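Local coordinates for protein actinorhodin polyketide putative beta-ketoacyl synthase 2 (Streptomyces coelicolor A3, PDB 1TQY) that serves as the chain length factor, pairing with beta-ketoacyl synthase 1 to form the ketosynthase/chain length factor heterodimer of actinorhodin biosynthesis, at residues V109-A113 and S163-A167; T332-T337 and I362-A366. All coordinates share one frame. Residue numbers count along the deposited sequence, not the author numbering.

Both interactions lie inside the ketosynthase fold of the thiolase-like superfamily. Interaction 1 joins two parallel strands in the N-terminal half. Interaction 2 joins two loops of a beta-alpha-beta unit in the C-terminal half. Their centres are 25 Å apart, on opposite sides of the chain's centre, and their nearest atoms are about 12 Å apart, so they do not touch. They also differ in setting. Interaction 1 borders the beta-ketoacyl synthase 1 chain, whereas that chain does not touch the segments of interaction 2. A sodium ion, held by Pro-21 and Gln-58, lies about 10 Å from the side chain of Thr-337 in interaction 2.

Interaction 1: V109-A113 and S163-A167; sequences VTANA and SALVA
Thr-110 is bonded through both its backbone polar atoms. Its N donates to Ser-163 O at 3.1 Å, and its O accepts from Leu-165 N at 3.0 Å. Asn-112 N then donates to Leu-165 O at 2.9 Å. This is parallel beta pairing: Val-109, Thr-110 and Ala-111 lie beside Ser-163, Ala-164 and Leu-165, with CA-CA distances of 4.8, 4.9 and 4.6 Å. The axes of strand segments 109-111 and 163-166 approach to 4.7 Å and cross at -21°, close to parallel. A CA-H...O contact from Ala-164 CA to Thr-110 O (3.2 Å) adds to the pairing. Thr-110 has chi1 p, and its OG1 bonds Thr-149. Beyond the strand end, Asn-112 O lies 3.1 Å from Val-166 CG2, while Asn-112 OD1 bonds Gly-115 N. In ketosynthases, the strand equivalent to 163-166 leads to the nucleophilic cysteine, which chain length factors lack. Val-109, Ala-111, Ser-163 and Leu-165 (chi1 m, chi2 t) share one sheet face, against helix 171-185. Thr-110 and Ala-164 share the other, on the side of helix 147-156. Strand 189-196 flanks strand 106-111, and Leu-165 and Val-166 pair antiparallel with a strand of the beta-ketoacyl synthase 1 chain, so the sheet continues across the interface.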
loop_
_atom_site.group_PDB
_atom_site.type_symbol
_atom_site.label_atom_id
_atom_site.label_comp_id
_atom_site.label_asym_id
_atom_site.label_seq_id
_atom_site.Cartn_x
_atom_site.Cartn_y
_atom_site.Cartn_z
ATOM N N VAL B 109 5.971 -4.870 -7.507
ATOM C CA VAL B 109 5.784 -4.397 -6.137
ATOM C C VAL B 109 6.389 -3.007 -5.971
ATOM O O VAL B 109 7.604 -2.839 -6.046
ATOM C CB VAL B 109 6.455 -5.335 -5.121
ATOM C CG1 VAL B 109 6.106 -4.872 -3.708
ATOM C CG2 VAL B 109 5.997 -6.762 -5.349
ATOM N N THR B 110 5.531 -2.015 -5.748
ATOM C CA THR B 110 5.989 -0.641 -5.573
ATOM C C THR B 110 5.508 -0.032 -4.284
ATOM O O THR B 110 4.582 -0.538 -3.658
ATOM C CB THR B 110 5.448 0.296 -6.672
ATOM O OG1 THR B 110 4.014 0.310 -6.605
ATOM C CG2 THR B 110 5.920 -0.146 -8.052
ATOM N N ALA B 111 6.147 1.059 -3.884
ATOM C CA ALA B 111 5.701 1.783 -2.701
ATOM C C ALA B 111 5.245 3.140 -3.252
ATOM O O ALA B 111 5.773 3.609 -4.258
ATOM C CB ALA B 111 6.849 1.962 -1.713
ATOM N N ASN B 112 4.255 3.755 -2.621
ATOM C CA ASN B 112 3.768 5.057 -3.073
ATOM C C ASN B 112 3.372 5.851 -1.832
ATOM O O ASN B 112 2.607 5.370 -1.002
ATOM C CB ASN B 112 2.550 4.885 -3.987
ATOM C CG ASN B 112 2.383 6.039 -4.948
ATOM O OD1 ASN B 112 2.592 7.201 -4.581
ATOM N ND2 ASN B 112 1.993 5.730 -6.186
ATOM N N ALA B 113 3.886 7.061 -1.691
ATOM C CA ALA B 113 3.566 7.850 -0.509
ATOM C C ALA B 113 2.478 8.912 -0.697
ATOM O O ALA B 113 1.572 9.036 0.131
ATOM C CB ALA B 113 4.838 8.502 0.014
ATOM N N SER B 163 1.822 -5.858 -5.816
ATOM C CA SER B 163 1.278 -5.066 -4.709
ATOM C C SER B 163 1.780 -3.631 -4.691
ATOM O O SER B 163 2.651 -3.243 -5.470
ATOM C CB SER B 163 1.609 -5.736 -3.367
ATOM O OG SER B 163 0.728 -5.286 -2.343
ATOM N N ALA B 164 1.183 -2.846 -3.805
ATOM C CA ALA B 164 1.544 -1.444 -3.601
ATOM C C ALA B 164 1.445 -1.246 -2.097
ATOM O O ALA B 164 0.461 -1.644 -1.471
ATOM C CB ALA B 164 0.574 -0.513 -4.327
ATOM N N LEU B 165 2.472 -0.626 -1.534
ATOM C CA LEU B 165 2.561 -0.400 -0.105
ATOM C C LEU B 165 2.717 1.083 0.169
ATOM O O LEU B 165 3.180 1.824 -0.691
ATOM C CB LEU B 165 3.792 -1.133 0.445
ATOM C CG LEU B 165 3.913 -2.629 0.163
ATOM C CD1 LEU B 165 5.194 -3.184 0.782
ATOM C CD2 LEU B 165 2.707 -3.345 0.730
ATOM N N VAL B 166 2.302 1.511 1.356
ATOM C CA VAL B 166 2.451 2.900 1.765
ATOM C C VAL B 166 3.008 2.909 3.192
ATOM O O VAL B 166 2.404 2.344 4.102
ATOM C CB VAL B 166 1.101 3.681 1.754
ATOM C CG1 VAL B 166 1.356 5.130 2.178
ATOM C CG2 VAL B 166 0.469 3.658 0.358
ATOM N N ALA B 167 4.164 3.548 3.368
ATOM C CA ALA B 167 4.841 3.657 4.666
ATOM C C ALA B 167 5.830 4.820 4.578
ATOM O O ALA B 167 6.999 4.704 4.958
ATOM C CB ALA B 167 5.588 2.355 4.984
#

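Interaction 2: T332-T337 and I362-A366; sequences TVPKTT and IAPTA
Thr-365 (chi1 m) lays its methyl over two residues of 332-337: its CG2 is 3.9 Å from Val-333 CB and 3.6 Å from Thr-336 CG2. The contact belongs to a beta-alpha-beta crossover. Strand 330-332 leads into segment 332-337, helix 345-359 follows, and segment 362-366 leads on towards strand 378-379, which pairs parallel with strand 330-332. Segment 362-366 has no regular secondary structure. Segment 332-337 is extended at Thr-332, bends at Val-333 (phi/psi -138/77), then makes a 3-10 turn from Pro-334 to Thr-337.

Three hydrogen bonds cross the contact, each using a threonine hydroxyl. Thr-332 OG1 (chi1 t) donates to Ala-363 O at 2.6 Å. Val-333 N donates to Thr-365 OG1 at 2.8 Å, and that hydroxyl also bonds Val-380 O. Ala-366 N donates to Thr-336 OG1 (chi1 p) at 2.9 Å. The CA atoms of Pro-334 and Thr-365 are 4.9 Å apart, and those of Thr-336 and Ala-366 5.7 Å.

Apolar contacts fill the sides. Pro-334 CG meets Ala-363 CB at 3.7 Å, Thr-332 CG2 meets Ile-362 CG2 at 3.8 Å, and Thr-337 CG2 meets Ala-366 CB at 3.9 Å. Phe-303 and Thr-352 also touch Pro-334. Lys-335 points away from 362-366 and forms a salt bridge with Asp-349. It probably corresponds to the conserved active-site lysine of ketosynthases. Within the turn, Thr-336 OG1 donates to Val-333 O at 2.9 Å. Pro-334 O accepts twice from Thr-337, from N at 2.8 Å and from OG1 at 2.8 Å.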
loop_
_atom_site.group_PDB
_atom_site.type_symbol
_atom_site.label_atom_id
_atom_site.label_comp_id
_atom_site.label_asym_id
_atom_site.label_seq_id
_atom_site.Cartn_x
_atom_site.Cartn_y
_atom_site.Cartn_z
ATOM N N THR B 332 27.316 7.034 5.143
ATOM C CA THR B 332 27.173 8.007 4.074
ATOM C C THR B 332 25.710 8.312 3.785
ATOM O O THR B 332 24.825 7.499 4.051
ATOM C CB THR B 332 27.906 7.546 2.787
ATOM O OG1 THR B 332 27.840 8.595 1.815
ATOM C CG2 THR B 332 27.258 6.304 2.203
ATOM N N VAL B 333 25.462 9.505 3.255
ATOM C CA VAL B 333 24.110 9.940 2.944
ATOM C C VAL B 333 24.099 10.656 1.592
ATOM O O VAL B 333 24.044 11.884 1.526
ATOM C CB VAL B 333 23.581 10.896 4.048
ATOM C CG1 VAL B 333 22.153 11.319 3.755
ATOM C CG2 VAL B 333 23.660 10.201 5.405
ATOM N N PRO B 334 24.157 9.891 0.490
ATOM C CA PRO B 334 24.153 10.517 -0.838
ATOM C C PRO B 334 22.878 11.298 -1.152
ATOM O O PRO B 334 22.898 12.207 -1.979
ATOM C CB PRO B 334 24.364 9.330 -1.775
ATOM C CG PRO B 334 25.168 8.377 -0.928
ATOM C CD PRO B 334 24.430 8.448 0.385
ATOM N N LYS B 335 21.772 10.961 -0.494
ATOM C CA LYS B 335 20.528 11.669 -0.767
ATOM C C LYS B 335 20.650 13.175 -0.541
ATOM O O LYS B 335 19.727 13.933 -0.852
ATOM C CB LYS B 335 19.363 11.096 0.050
ATOM C CG LYS B 335 19.525 11.149 1.561
ATOM C CD LYS B 335 18.225 10.729 2.262
ATOM C CE LYS B 335 17.863 9.265 1.972
ATOM N NZ LYS B 335 18.855 8.312 2.595
ATOM N N THR B 336 21.780 13.617 0.002
ATOM C CA THR B 336 21.991 15.044 0.198
ATOM C C THR B 336 22.036 15.709 -1.181
ATOM O O THR B 336 21.831 16.917 -1.307
ATOM C CB THR B 336 23.321 15.327 0.934
ATOM O OG1 THR B 336 24.374 14.556 0.339
ATOM C CG2 THR B 336 23.207 14.964 2.413
ATOM N N THR B 337 22.297 14.913 -2.216
ATOM C CA THR B 337 22.350 15.444 -3.571
ATOM C C THR B 337 20.996 15.434 -4.273
ATOM O O THR B 337 20.843 16.057 -5.322
ATOM C CB THR B 337 23.341 14.660 -4.469
ATOM O OG1 THR B 337 22.934 13.286 -4.547
ATOM C CG2 THR B 337 24.748 14.751 -3.923
ATOM N N ILE B 362 32.858 4.280 -2.100
ATOM C CA ILE B 362 31.686 4.708 -1.338
ATOM C C ILE B 362 31.232 6.100 -1.768
ATOM O O ILE B 362 31.976 7.073 -1.630
ATOM C CB ILE B 362 31.971 4.737 0.190
ATOM C CG1 ILE B 362 32.369 3.331 0.668
ATOM C CG2 ILE B 362 30.729 5.229 0.943
ATOM C CD1 ILE B 362 32.778 3.249 2.135
ATOM N N ALA B 363 30.009 6.186 -2.287
ATOM C CA ALA B 363 29.427 7.459 -2.723
ATOM C C ALA B 363 29.512 8.401 -1.523
ATOM O O ALA B 363 29.124 8.038 -0.423
ATOM C CB ALA B 363 27.979 7.244 -3.127
ATOM N N PRO B 364 30.017 9.624 -1.722
ATOM C CA PRO B 364 30.153 10.593 -0.630
ATOM C C PRO B 364 28.892 11.358 -0.240
ATOM O O PRO B 364 27.858 11.265 -0.903
ATOM C CB PRO B 364 31.231 11.529 -1.153
ATOM C CG PRO B 364 30.870 11.628 -2.611
ATOM C CD PRO B 364 30.581 10.164 -2.972
ATOM N N THR B 365 28.986 12.108 0.857
ATOM C CA THR B 365 27.872 12.919 1.338
ATOM C C THR B 365 28.221 14.366 1.020
ATOM O O THR B 365 29.326 14.819 1.318
ATOM C CB THR B 365 27.678 12.787 2.860
ATOM O OG1 THR B 365 27.561 11.402 3.207
ATOM C CG2 THR B 365 26.418 13.527 3.298
ATOM N N ALA B 366 27.276 15.079 0.415
ATOM C CA ALA B 366 27.460 16.477 0.035
ATOM C C ALA B 366 26.905 17.444 1.084
ATOM O O ALA B 366 26.014 17.084 1.853
ATOM C CB ALA B 366 26.767 16.740 -1.306
#